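Local coordinates for SusD/RagB family nutrient-binding outer membrane lipoprotein (Bacteroides vulgatus, PDB 4F7A) that probably binds mucin O-glycans at the outer surface of the cell, as a SusD-like lipoprotein serving nutrient uptake, at residues 129-134 and 469-474; 201-206 and 330-335; 264-269 and 449-454; 336-341 and 357-362. All coordinates share one frame; numbering follows the deposited sequence.

In the fold
Within this mostly helical, TPR-like SusD fold, contacts 2 and 4 are neighbours, their centres about 12 Å apart. Both use helix 334-346: contact 2 sets the end of strand 329-332, which leads into it, against helix 193-210, and contact 4 packs it on helix 356-371. The Arg206-Glu336 salt bridge joins the two. Contact 1, at the end of helix 111-132, and contact 3, at the start of helix 265-273, have centres about 22 Å or more from every other. Both bring in the non-helical region after helix 435-445. Contact 2 closes before contact 4 opens and interleaves with contact 3; contact 1 spans all three, so late residues close over earlier helices.

Contact 1 (129-134 and 469-474)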
loop_
_atom_site.group_PDB
_atom_site.type_symbol
_atom_site.label_atom_id
_atom_site.label_comp_id
_atom_site.label_asym_id
_atom_site.label_seq_id
_atom_site.Cartn_x
_atom_site.Cartn_y
_atom_site.Cartn_z
ATOM N N THR A 129 3.132 -10.504 -1.961
ATOM C CA THR A 129 4.256 -10.640 -2.877
ATOM C C THR A 129 5.041 -9.349 -2.923
ATOM O O THR A 129 6.256 -9.393 -3.032
ATOM C CB THR A 129 3.897 -11.108 -4.328
ATOM O OG1 THR A 129 5.117 -11.201 -5.094
ATOM C CG2 THR A 129 2.957 -10.138 -5.011
ATOM N N ASP A 130 4.375 -8.209 -2.834
ATOM C CA ASP A 130 5.116 -6.932 -2.870
ATOM C C ASP A 130 6.003 -6.721 -1.613
ATOM O O ASP A 130 6.934 -5.906 -1.626
ATOM C CB ASP A 130 4.159 -5.745 -3.065
ATOM C CG ASP A 130 3.552 -5.688 -4.455
ATOM O OD1 ASP A 130 3.980 -6.457 -5.372
ATOM O OD2 ASP A 130 2.613 -4.878 -4.622
ATOM N N THR A 131 5.693 -7.455 -0.540
ATOM C CA THR A 131 6.492 -7.431 0.675
ATOM C C THR A 131 7.710 -8.378 0.584
ATOM O O THR A 131 8.814 -7.971 0.872
ATOM C CB THR A 131 5.613 -7.801 1.888
ATOM O OG1 THR A 131 4.554 -6.845 2.007
ATOM C CG2 THR A 131 6.429 -7.825 3.177
ATOM N N TYR A 132 7.496 -9.622 0.141
ATOM C CA TYR A 132 8.489 -10.694 0.267
ATOM C C TYR A 132 9.092 -11.153 -1.053
ATOM O O TYR A 132 10.176 -11.726 -1.067
ATOM C CB TYR A 132 7.850 -11.922 0.964
ATOM C CG TYR A 132 7.281 -11.620 2.337
ATOM C CD1 TYR A 132 8.121 -11.499 3.446
ATOM C CD2 TYR A 132 5.913 -11.444 2.530
ATOM C CE1 TYR A 132 7.615 -11.196 4.720
ATOM C CE2 TYR A 132 5.397 -11.129 3.786
ATOM C CZ TYR A 132 6.250 -11.037 4.881
ATOM O OH TYR A 132 5.754 -10.732 6.118
ATOM N N GLY A 133 8.371 -10.966 -2.145
ATOM C CA GLY A 133 8.729 -11.551 -3.421
ATOM C C GLY A 133 7.948 -12.810 -3.726
ATOM O O GLY A 133 6.728 -12.784 -3.862
ATOM N N PRO A 134 8.646 -13.943 -3.826
ATOM C CA PRO A 134 7.944 -15.193 -4.048
ATOM C C PRO A 134 6.885 -15.474 -2.970
ATOM O O PRO A 134 7.078 -15.170 -1.783
ATOM C CB PRO A 134 9.064 -16.238 -4.008
ATOM C CG PRO A 134 10.309 -15.466 -4.453
ATOM C CD PRO A 134 10.112 -14.072 -3.943
ATOM N N ARG A 469 14.769 -3.189 0.339
ATOM C CA ARG A 469 14.139 -3.639 -0.899
ATOM C C ARG A 469 12.933 -4.558 -0.685
ATOM O O ARG A 469 12.132 -4.751 -1.597
ATOM C CB ARG A 469 15.159 -4.406 -1.745
ATOM C CG ARG A 469 16.387 -3.627 -2.205
ATOM C CD ARG A 469 16.029 -2.551 -3.244
ATOM N NE ARG A 469 15.679 -1.276 -2.627
ATOM C CZ ARG A 469 14.903 -0.340 -3.182
ATOM N NH1 ARG A 469 14.287 -0.581 -4.339
ATOM N NH2 ARG A 469 14.701 0.827 -2.551
ATOM N N ARG A 470 12.861 -5.176 0.493
ATOM C CA ARG A 470 11.880 -6.207 0.790
ATOM C C ARG A 470 12.011 -6.585 2.249
ATOM O O ARG A 470 12.960 -6.192 2.928
ATOM C CB ARG A 470 12.116 -7.465 -0.064
ATOM C CG ARG A 470 13.437 -8.199 0.243
ATOM C CD ARG A 470 13.676 -9.372 -0.653
ATOM N NE ARG A 470 12.843 -10.522 -0.335
ATOM C CZ ARG A 470 13.141 -11.479 0.549
ATOM N NH1 ARG A 470 14.279 -11.459 1.247
ATOM N NH2 ARG A 470 12.295 -12.497 0.710
ATOM N N LEU A 471 11.071 -7.389 2.717
ATOM C CA LEU A 471 11.213 -8.057 4.008
ATOM C C LEU A 471 11.654 -9.495 3.797
ATOM O O LEU A 471 11.256 -10.147 2.818
ATOM C CB LEU A 471 9.894 -8.033 4.794
ATOM C CG LEU A 471 9.339 -6.639 5.129
ATOM C CD1 LEU A 471 8.111 -6.794 6.060
ATOM C CD2 LEU A 471 10.411 -5.693 5.724
ATOM N N PRO A 472 12.470 -10.016 4.712
ATOM C CA PRO A 472 12.834 -11.445 4.601
ATOM C C PRO A 472 11.636 -12.368 4.745
ATOM O O PRO A 472 10.647 -11.994 5.351
ATOM C CB PRO A 472 13.804 -11.670 5.765
ATOM C CG PRO A 472 14.304 -10.291 6.115
ATOM C CD PRO A 472 13.126 -9.368 5.854
ATOM N N PHE A 473 11.744 -13.572 4.195
ATOM C CA PHE A 473 10.706 -14.570 4.353
ATOM C C PHE A 473 10.426 -14.896 5.833
ATOM O O PHE A 473 11.274 -14.708 6.716
ATOM C CB PHE A 473 11.067 -15.864 3.610
ATOM C CG PHE A 473 11.201 -15.714 2.131
ATOM C CD1 PHE A 473 10.114 -15.323 1.370
ATOM C CD2 PHE A 473 12.391 -16.045 1.487
ATOM C CE1 PHE A 473 10.214 -15.216 0.016
ATOM C CE2 PHE A 473 12.510 -15.930 0.126
ATOM C CZ PHE A 473 11.396 -15.502 -0.619
ATOM N N SER A 474 9.217 -15.355 6.098
ATOM C CA SER A 474 8.829 -15.722 7.461
ATOM C C SER A 474 9.647 -16.896 7.965
ATOM O O SER A 474 9.519 -18.005 7.419
ATOM C CB SER A 474 7.364 -16.118 7.514
ATOM O OG SER A 474 7.063 -16.655 8.797
#
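The ring of Tyr132 turns its edge to the 469-474 segment: Pro472 O lies near the ring plane, 3.2 Å from Tyr132 CE1. One face of this ring is covered by CG2 of its own neighbour Thr131. The Phe473 ring carries Arg470 NH2 over the centre of one face, while Pro134 crosses it at about a right angle, its CG at the ring edge and its CD 3.8 Å from Phe473 CZ. Pro134 O is also at that edge, 3.6 Å from Phe473 CE1. The guanidinium of Arg470, in turn, has Tyr132 O at its edge and in its plane. Arg470 NH2 (2.9 Å, on a lone pair) and NE (3.0 Å, above the carbonyl plane) both donate to Tyr132 O. A bend at chi3 (-74°) brings the group round to it, and a salt bridge from NH1 to Asp496 holds the far side. Arginine suits the place because one flat group serves a carbonyl, a carboxylate and a ring face together. Leu471 N gives a nearly straight bond (170°) to Thr131 O, and Leu471 CD1 presses on Thr131 CG2 at a tight 3.5 Å. Gly133 turns the chain with positive phi, a conformation that favours glycine. The last two carbonyls of helix 111-132 are thus bonded by an amide and a guanidinium, a helix terminus held by a late loop of the SusD fold.

Contact 2 (201-206 and 330-335); sequences NSLRLR and VLLTAA
Arg206 and Leu332 make this a buried helix-on-strand contact, its centre about 10 Å from the centre of the molecule, where helix 193-210 meets the end of strand 329-332. The strand pairs with 241-243 in a small antiparallel sheet and has a classic beta bulge here, Leu331 and Leu332 both facing Ile241. Helix and strand axes, at 74° to each other, approach no closer than 10.4 Å, a separation spanned by Arg206 and Leu332. Arginine and leucine suit it, one able to carry hydrogen-bond donors across buried ground and the other packing against the helix.

Arg206 leaves the helix with CG anti to the backbone N (chi1 171°) and runs extended until a bend at chi3. Its NH2 then donates to Leu331 O at 2.9 Å, with the donor in the carbonyl plane and the oxygen in the guanidinium plane. A water joins the same pair by a second route, accepting from Arg206 NH1 and donating to Leu331 O, so this carbonyl receives two donors. NE forms a salt bridge with Glu336, in the first turn of the helix that follows the strand, which probably offsets the buried charge.

Leu332 reaches toward the arginine tip to tip and spreads its two methyls along the helix. CD2 meets Ser202 CB at 3.8 Å, where a small residue lets the strand side chain come close. CD1 lies 3.8 Å from Leu203 N and also sits over the centre of one face of the Arg206 guanidinium, 3.9 Å above its plane.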
loop_
_atom_site.group_PDB
_atom_site.type_symbol
_atom_site.label_atom_id
_atom_site.label_comp_id
_atom_site.label_asym_id
_atom_site.label_seq_id
_atom_site.Cartn_x
_atom_site.Cartn_y
_atom_site.Cartn_z
ATOM N N ASN A 201 -10.726 -3.271 -12.428
ATOM C CA ASN A 201 -10.046 -2.524 -13.491
ATOM C C ASN A 201 -8.966 -1.613 -12.921
ATOM O O ASN A 201 -7.867 -1.522 -13.460
ATOM C CB ASN A 201 -11.025 -1.694 -14.335
ATOM C CG ASN A 201 -12.023 -2.529 -15.115
ATOM O OD1 ASN A 201 -11.754 -3.680 -15.457
ATOM N ND2 ASN A 201 -13.174 -1.922 -15.455
ATOM N N SER A 202 -9.280 -0.937 -11.820
ATOM C CA SER A 202 -8.345 -0.016 -11.176
ATOM C C SER A 202 -7.178 -0.769 -10.571
ATOM O O SER A 202 -6.040 -0.352 -10.686
ATOM C CB SER A 202 -9.058 0.806 -10.108
ATOM O OG SER A 202 -10.180 1.463 -10.684
ATOM N N LEU A 203 -7.476 -1.882 -9.901
ATOM C CA LEU A 203 -6.429 -2.744 -9.344
ATOM C C LEU A 203 -5.523 -3.286 -10.469
ATOM O O LEU A 203 -4.281 -3.293 -10.346
ATOM C CB LEU A 203 -7.079 -3.859 -8.506
ATOM C CG LEU A 203 -6.144 -4.873 -7.846
ATOM C CD1 LEU A 203 -5.055 -4.225 -6.958
ATOM C CD2 LEU A 203 -6.992 -5.903 -7.060
ATOM N N ARG A 204 -6.127 -3.698 -11.587
ATOM C CA ARG A 204 -5.323 -4.180 -12.725
ATOM C C ARG A 204 -4.380 -3.093 -13.206
ATOM O O ARG A 204 -3.216 -3.375 -13.508
ATOM C CB ARG A 204 -6.195 -4.638 -13.882
ATOM C CG ARG A 204 -5.404 -5.240 -15.034
ATOM C CD ARG A 204 -6.236 -5.368 -16.308
ATOM N NE ARG A 204 -7.422 -6.197 -16.145
ATOM C CZ ARG A 204 -7.467 -7.526 -16.021
ATOM N NH1 ARG A 204 -6.361 -8.275 -16.016
ATOM N NH2 ARG A 204 -8.666 -8.124 -15.878
ATOM N N LEU A 205 -4.859 -1.846 -13.263
ATOM C CA LEU A 205 -3.996 -0.756 -13.694
ATOM C C LEU A 205 -2.825 -0.566 -12.733
ATOM O O LEU A 205 -1.696 -0.312 -13.161
ATOM C CB LEU A 205 -4.763 0.544 -13.834
ATOM C CG LEU A 205 -3.978 1.748 -14.352
ATOM C CD1 LEU A 205 -3.378 1.491 -15.730
ATOM C CD2 LEU A 205 -4.935 2.946 -14.394
ATOM N N ARG A 206 -3.100 -0.649 -11.429
ATOM C CA ARG A 206 -2.039 -0.565 -10.438
ATOM C C ARG A 206 -0.967 -1.617 -10.707
ATOM O O ARG A 206 0.233 -1.320 -10.726
ATOM C CB ARG A 206 -2.575 -0.770 -9.023
ATOM C CG ARG A 206 -1.473 -0.910 -7.973
ATOM C CD ARG A 206 -2.020 -1.326 -6.634
ATOM N NE ARG A 206 -2.660 -0.248 -5.893
ATOM C CZ ARG A 206 -3.375 -0.457 -4.793
ATOM N NH1 ARG A 206 -3.531 -1.687 -4.339
ATOM N NH2 ARG A 206 -3.928 0.555 -4.139
ATOM N N VAL A 330 -8.712 3.056 3.931
ATOM C CA VAL A 330 -8.513 3.248 2.502
ATOM C C VAL A 330 -7.531 2.221 1.921
ATOM O O VAL A 330 -6.465 1.970 2.511
ATOM C CB VAL A 330 -7.998 4.665 2.233
ATOM C CG1 VAL A 330 -7.667 4.833 0.792
ATOM C CG2 VAL A 330 -9.073 5.700 2.684
ATOM N N LEU A 331 -7.916 1.619 0.792
ATOM C CA LEU A 331 -7.107 0.612 0.072
ATOM C C LEU A 331 -6.724 1.044 -1.342
ATOM O O LEU A 331 -5.620 0.735 -1.802
ATOM C CB LEU A 331 -7.840 -0.736 -0.014
ATOM C CG LEU A 331 -8.022 -1.461 1.329
ATOM C CD1 LEU A 331 -8.792 -2.747 1.114
ATOM C CD2 LEU A 331 -6.668 -1.706 2.001
ATOM N N LEU A 332 -7.642 1.702 -2.041
ATOM C CA LEU A 332 -7.416 2.111 -3.438
ATOM C C LEU A 332 -8.302 3.326 -3.779
ATOM O O LEU A 332 -9.519 3.234 -3.745
ATOM C CB LEU A 332 -7.702 0.932 -4.376
ATOM C CG LEU A 332 -7.175 1.053 -5.805
ATOM C CD1 LEU A 332 -7.039 -0.322 -6.446
ATOM C CD2 LEU A 332 -8.058 1.961 -6.628
ATOM N N THR A 333 -7.674 4.447 -4.124
ATOM C CA THR A 333 -8.375 5.701 -4.281
ATOM C C THR A 333 -8.480 6.075 -5.746
ATOM O O THR A 333 -7.673 5.642 -6.586
ATOM C CB THR A 333 -7.658 6.846 -3.519
ATOM O OG1 THR A 333 -6.359 7.074 -4.087
ATOM C CG2 THR A 333 -7.533 6.516 -2.000
ATOM N N ALA A 334 -9.482 6.905 -6.025
ATOM C CA ALA A 334 -9.611 7.617 -7.268
ATOM C C ALA A 334 -8.343 8.435 -7.580
ATOM O O ALA A 334 -7.851 8.440 -8.713
ATOM C CB ALA A 334 -10.843 8.542 -7.172
ATOM N N ALA A 335 -7.803 9.124 -6.582
ATOM C CA ALA A 335 -6.606 9.947 -6.799
ATOM C C ALA A 335 -5.460 9.065 -7.313
ATOM O O ALA A 335 -4.847 9.372 -8.339
ATOM C CB ALA A 335 -6.190 10.703 -5.490
HETATM O O HOH W 1 -4.412 -1.744 -1.510
#

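Contact 3 (264-269 and 449-454); sequences GATIAS and KLFKVQ
Ala265, in the first turn of helix 265-273, turns its methyl to the Phe451 ring, with CB 3.9 Å from CD2. Its carbonyl oxygen lies at the edge of that ring, near the plane and 3.6 Å from CE2. Alanine is short enough for the ring to lie beside the helix backbone. Thr266 follows with the polar link. Its OG1, anti to the carbonyl carbon (chi1 -52°), accepts a hydrogen bond from Phe451 N at 3.1 Å, and one water connects the same hydroxyl to Phe451 O. The threonine thereby binds both backbone polar groups of one residue, the first directly and the second through the water. From Leu450 to Val453 the chain is extended, with polyproline II-like torsions, in the irregular region between helices 435-445 and 475-480 of the SusD fold. Threonine fits doubly, since its CG2, anti to the backbone N, meets Leu450 CD2 at 3.8 Å. Trp428 of helix 416-431 touches both of these residues. One turn after Ala265, Ser269 brings CB to within 3.8 Å of Phe451 CE2, while its OG bonds to Thr387 O in a neighbouring loop.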
loop_
_atom_site.group_PDB
_atom_site.type_symbol
_atom_site.label_atom_id
_atom_site.label_comp_id
_atom_site.label_asym_id
_atom_site.label_seq_id
_atom_site.Cartn_x
_atom_site.Cartn_y
_atom_site.Cartn_z
ATOM N N GLY A 264 6.414 11.041 9.909
ATOM C CA GLY A 264 7.791 10.766 9.478
ATOM C C GLY A 264 8.475 12.007 8.920
ATOM O O GLY A 264 7.817 12.926 8.412
ATOM N N ALA A 265 9.799 12.062 9.033
ATOM C CA ALA A 265 10.582 13.205 8.520
ATOM C C ALA A 265 10.368 13.540 7.033
ATOM O O ALA A 265 10.335 14.720 6.667
ATOM C CB ALA A 265 12.100 13.001 8.796
ATOM N N THR A 266 10.210 12.544 6.173
ATOM C CA THR A 266 10.058 12.821 4.745
ATOM C C THR A 266 8.726 13.473 4.448
ATOM O O THR A 266 8.691 14.416 3.705
ATOM C CB THR A 266 10.251 11.577 3.815
ATOM O OG1 THR A 266 11.505 10.924 4.112
ATOM C CG2 THR A 266 10.276 12.011 2.360
ATOM N N ILE A 267 7.643 12.988 5.049
ATOM C CA ILE A 267 6.332 13.583 4.813
ATOM C C ILE A 267 6.263 14.989 5.444
ATOM O O ILE A 267 5.644 15.882 4.861
ATOM C CB ILE A 267 5.173 12.621 5.191
ATOM C CG1 ILE A 267 3.858 13.101 4.539
ATOM C CG2 ILE A 267 5.005 12.453 6.721
ATOM C CD1 ILE A 267 2.748 12.002 4.484
ATOM N N ALA A 268 6.980 15.241 6.548
ATOM C CA ALA A 268 7.083 16.619 7.087
ATOM C C ALA A 268 7.838 17.536 6.107
ATOM O O ALA A 268 7.404 18.639 5.841
ATOM C CB ALA A 268 7.759 16.641 8.437
ATOM N N SER A 269 8.935 17.046 5.540
ATOM C CA SER A 269 9.681 17.801 4.532
ATOM C C SER A 269 8.811 18.200 3.333
ATOM O O SER A 269 8.804 19.362 2.927
ATOM C CB SER A 269 10.892 17.003 4.042
ATOM O OG SER A 269 11.484 17.650 2.939
ATOM N N LYS A 449 11.784 10.628 -2.946
ATOM C CA LYS A 449 13.167 10.474 -2.448
ATOM C C LYS A 449 13.204 10.583 -0.929
ATOM O O LYS A 449 13.506 11.643 -0.348
ATOM C CB LYS A 449 14.055 11.524 -3.111
ATOM C CG LYS A 449 14.154 11.364 -4.591
ATOM C CD LYS A 449 15.244 12.327 -5.150
ATOM C CE LYS A 449 15.254 12.362 -6.652
ATOM N NZ LYS A 449 16.271 13.331 -7.090
ATOM N N LEU A 450 12.870 9.468 -0.291
ATOM C CA LEU A 450 12.888 9.345 1.148
ATOM C C LEU A 450 14.279 9.615 1.733
ATOM O O LEU A 450 15.301 9.191 1.167
ATOM C CB LEU A 450 12.458 7.918 1.558
ATOM C CG LEU A 450 11.061 7.387 1.173
ATOM C CD1 LEU A 450 10.851 5.969 1.748
ATOM C CD2 LEU A 450 9.939 8.308 1.619
ATOM N N PHE A 451 14.305 10.302 2.874
ATOM C CA PHE A 451 15.518 10.415 3.654
ATOM C C PHE A 451 16.046 9.024 3.969
ATOM O O PHE A 451 15.275 8.130 4.341
ATOM C CB PHE A 451 15.261 11.137 4.986
ATOM C CG PHE A 451 15.006 12.609 4.847
ATOM C CD1 PHE A 451 15.991 13.451 4.354
ATOM C CD2 PHE A 451 13.808 13.152 5.275
ATOM C CE1 PHE A 451 15.784 14.790 4.245
ATOM C CE2 PHE A 451 13.572 14.504 5.164
ATOM C CZ PHE A 451 14.563 15.341 4.655
ATOM N N LYS A 452 17.364 8.861 3.861
ATOM C CA LYS A 452 18.043 7.596 4.211
ATOM C C LYS A 452 18.221 7.411 5.712
ATOM O O LYS A 452 18.299 8.377 6.449
ATOM C CB LYS A 452 19.436 7.535 3.592
ATOM C CG LYS A 452 19.567 8.019 2.136
ATOM C CD LYS A 452 18.706 7.279 1.140
ATOM C CE LYS A 452 19.066 7.682 -0.304
ATOM N NZ LYS A 452 18.289 6.957 -1.337
ATOM N N VAL A 453 18.327 6.156 6.155
ATOM C CA VAL A 453 18.530 5.872 7.560
ATOM C C VAL A 453 19.814 6.532 8.049
ATOM O O VAL A 453 20.792 6.600 7.329
ATOM C CB VAL A 453 18.527 4.336 7.893
ATOM C CG1 VAL A 453 17.183 3.720 7.510
ATOM C CG2 VAL A 453 19.724 3.602 7.242
ATOM N N GLN A 454 19.798 7.059 9.267
ATOM C CA GLN A 454 20.989 7.737 9.799
ATOM C C GLN A 454 22.022 6.721 10.253
ATOM O O GLN A 454 23.230 6.947 10.107
ATOM C CB GLN A 454 20.590 8.658 10.950
ATOM C CG GLN A 454 19.508 9.656 10.538
ATOM C CD GLN A 454 19.587 10.953 11.295
ATOM O OE1 GLN A 454 20.238 11.036 12.343
ATOM N NE2 GLN A 454 18.917 11.976 10.778
HETATM O O HOH W 2 12.634 8.553 5.434
#

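Contact 4 (336-341 and 357-362)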
loop_
_atom_site.group_PDB
_atom_site.type_symbol
_atom_site.label_atom_id
_atom_site.label_comp_id
_atom_site.label_asym_id
_atom_site.label_seq_id
_atom_site.Cartn_x
_atom_site.Cartn_y
_atom_site.Cartn_z
ATOM N N GLU A 336 -5.189 7.967 -6.621
ATOM C CA GLU A 336 -4.163 7.007 -7.076
ATOM C C GLU A 336 -4.435 6.570 -8.516
ATOM O O GLU A 336 -3.529 6.473 -9.332
ATOM C CB GLU A 336 -4.115 5.776 -6.152
ATOM C CG GLU A 336 -3.167 4.707 -6.695
ATOM C CD GLU A 336 -3.216 3.371 -5.994
ATOM O OE1 GLU A 336 -3.896 3.241 -4.951
ATOM O OE2 GLU A 336 -2.544 2.445 -6.507
ATOM N N THR A 337 -5.688 6.289 -8.825
ATOM C CA THR A 337 -6.043 5.818 -10.160
ATOM C C THR A 337 -5.690 6.879 -11.237
ATOM O O THR A 337 -5.153 6.554 -12.298
ATOM C CB THR A 337 -7.517 5.351 -10.213
ATOM O OG1 THR A 337 -7.718 4.328 -9.213
ATOM C CG2 THR A 337 -7.867 4.784 -11.600
ATOM N N TRP A 338 -5.951 8.143 -10.945
ATOM C CA TRP A 338 -5.545 9.229 -11.849
ATOM C C TRP A 338 -4.011 9.306 -12.022
ATOM O O TRP A 338 -3.520 9.564 -13.124
ATOM C CB TRP A 338 -6.097 10.571 -11.382
ATOM C CG TRP A 338 -7.559 10.780 -11.706
ATOM C CD1 TRP A 338 -8.578 10.835 -10.828
ATOM C CD2 TRP A 338 -8.145 10.922 -13.007
ATOM N NE1 TRP A 338 -9.768 11.003 -11.484
ATOM C CE2 TRP A 338 -9.528 11.066 -12.827
ATOM C CE3 TRP A 338 -7.636 10.931 -14.306
ATOM C CZ2 TRP A 338 -10.411 11.238 -13.900
ATOM C CZ3 TRP A 338 -8.501 11.130 -15.365
ATOM C CH2 TRP A 338 -9.867 11.284 -15.159
ATOM N N PHE A 339 -3.265 9.106 -10.945
ATOM C CA PHE A 339 -1.796 9.135 -11.032
ATOM C C PHE A 339 -1.263 7.919 -11.810
ATOM O O PHE A 339 -0.237 8.002 -12.473
ATOM C CB PHE A 339 -1.163 9.221 -9.643
ATOM C CG PHE A 339 -1.395 10.533 -8.945
ATOM C CD1 PHE A 339 -0.967 11.716 -9.516
ATOM C CD2 PHE A 339 -2.056 10.590 -7.734
ATOM C CE1 PHE A 339 -1.185 12.937 -8.881
ATOM C CE2 PHE A 339 -2.258 11.800 -7.075
ATOM C CZ PHE A 339 -1.832 12.975 -7.654
ATOM N N LEU A 340 -1.954 6.783 -11.715
ATOM C CA LEU A 340 -1.609 5.613 -12.521
ATOM C C LEU A 340 -1.842 5.918 -13.997
ATOM O O LEU A 340 -1.029 5.569 -14.853
ATOM C CB LEU A 340 -2.422 4.376 -12.082
ATOM C CG LEU A 340 -2.027 3.762 -10.743
ATOM C CD1 LEU A 340 -3.116 2.801 -10.168
ATOM C CD2 LEU A 340 -0.656 3.058 -10.886
ATOM N N ARG A 341 -2.960 6.563 -14.309
ATOM C CA ARG A 341 -3.229 6.997 -15.671
ATOM C C ARG A 341 -2.200 8.022 -16.149
ATOM O O ARG A 341 -1.778 7.987 -17.308
ATOM C CB ARG A 341 -4.630 7.576 -15.783
ATOM C CG ARG A 341 -5.706 6.527 -15.637
ATOM C CD ARG A 341 -7.060 7.111 -15.300
ATOM N NE ARG A 341 -7.731 7.755 -16.415
ATOM C CZ ARG A 341 -9.043 8.000 -16.460
ATOM N NH1 ARG A 341 -9.834 7.696 -15.443
ATOM N NH2 ARG A 341 -9.577 8.552 -17.548
ATOM N N LYS A 357 -0.138 15.384 -17.981
ATOM C CA LYS A 357 -0.455 16.575 -17.170
ATOM C C LYS A 357 -1.905 16.564 -16.711
ATOM O O LYS A 357 -2.178 16.804 -15.526
ATOM C CB LYS A 357 -0.156 17.885 -17.906
ATOM C CG LYS A 357 -0.213 19.116 -16.994
ATOM C CD LYS A 357 0.170 20.395 -17.717
ATOM C CE LYS A 357 0.013 21.631 -16.822
ATOM N NZ LYS A 357 -1.407 21.978 -16.608
ATOM N N GLN A 358 -2.817 16.273 -17.622
ATOM C CA GLN A 358 -4.231 16.265 -17.328
ATOM C C GLN A 358 -4.531 15.277 -16.221
ATOM O O GLN A 358 -5.305 15.583 -15.335
ATOM C CB GLN A 358 -5.066 15.855 -18.556
ATOM C CG GLN A 358 -5.166 16.920 -19.631
ATOM C CD GLN A 358 -5.831 16.414 -20.936
ATOM O OE1 GLN A 358 -5.603 15.285 -21.393
ATOM N NE2 GLN A 358 -6.633 17.279 -21.546
ATOM N N CYS A 359 -3.962 14.079 -16.321
ATOM C CA CYS A 359 -4.180 13.048 -15.306
ATOM C C CYS A 359 -3.543 13.410 -13.950
ATOM O O CYS A 359 -4.139 13.184 -12.900
ATOM C CB CYS A 359 -3.677 11.711 -15.786
ATOM S SG CYS A 359 -4.636 11.066 -17.227
ATOM N N TYR A 360 -2.329 13.955 -13.993
ATOM C CA TYR A 360 -1.635 14.417 -12.796
ATOM C C TYR A 360 -2.457 15.449 -12.070
ATOM O O TYR A 360 -2.654 15.344 -10.871
ATOM C CB TYR A 360 -0.291 15.033 -13.165
ATOM C CG TYR A 360 0.466 15.702 -12.055
ATOM C CD1 TYR A 360 1.224 14.967 -11.155
ATOM C CD2 TYR A 360 0.429 17.084 -11.900
ATOM C CE1 TYR A 360 1.930 15.603 -10.123
ATOM C CE2 TYR A 360 1.115 17.723 -10.871
ATOM C CZ TYR A 360 1.875 16.984 -9.996
ATOM O OH TYR A 360 2.596 17.636 -9.026
ATOM N N GLU A 361 -2.907 16.465 -12.790
ATOM C CA GLU A 361 -3.702 17.523 -12.151
ATOM C C GLU A 361 -5.054 16.991 -11.624
ATOM O O GLU A 361 -5.505 17.392 -10.550
ATOM C CB GLU A 361 -3.861 18.703 -13.090
ATOM C CG GLU A 361 -2.504 19.315 -13.388
ATOM C CD GLU A 361 -2.563 20.712 -13.942
ATOM O OE1 GLU A 361 -3.570 21.061 -14.565
ATOM O OE2 GLU A 361 -1.579 21.454 -13.755
ATOM N N ALA A 362 -5.661 16.047 -12.343
ATOM C CA ALA A 362 -6.893 15.420 -11.862
ATOM C C ALA A 362 -6.629 14.630 -10.588
ATOM O O ALA A 362 -7.453 14.632 -9.672
ATOM C CB ALA A 362 -7.522 14.539 -12.929
#
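Helices 334-346 and 356-371 run nearly antiparallel past Trp338 and Cys359, their local axes crossing at -164° and approaching to 7.6 Å. Such closeness depends on small residues. Cys359 and Ala362, one turn apart, both point at the opposite helix, and Cys359 CB comes within 3.4 Å of Trp338 O.

The indole of Trp338 is the main flat surface. Ala362 CB lies over one face in a CH-pi contact, 3.9 Å from the centroid of the five-membered ring and 21° off its normal. Across the opposite face lies Arg341 from the next turn of the same helix, its guanidinium spread over the rim of the indole with CZ3 over the centre of the group. The indole is therefore sandwiched between a methyl and a guanidinium, which fixes its rotation, and salt bridges to Glu354 and Glu235 fix the arginine in turn. Cys359 SG approaches the Trp338 six-membered ring from its edge, 5.4 Å from the centroid, a sulfur-aromatic contact, and also touches Arg341 CB at 3.8 Å. The thiol suits this place, being apolar enough for the seam and little bulkier than a methyl.

Farther round the helices, Phe339 crosses Tyr360 obliquely, its CE1 3.9 Å from Tyr360 CD1 and 3.5 Å from Tyr360 O. The tyrosine hydroxyl bonds to Pro408 O, and Gln426 of helix 416-431 touches both side chains. No hydrogen bond joins the two segments; side-chain packing holds them together. Two consecutive antiparallel helices, with small residues and an indole at the seam and Phe339 and Tyr360 to one side, form a helical hairpin, the kind of unit from which TPR-like folds are built.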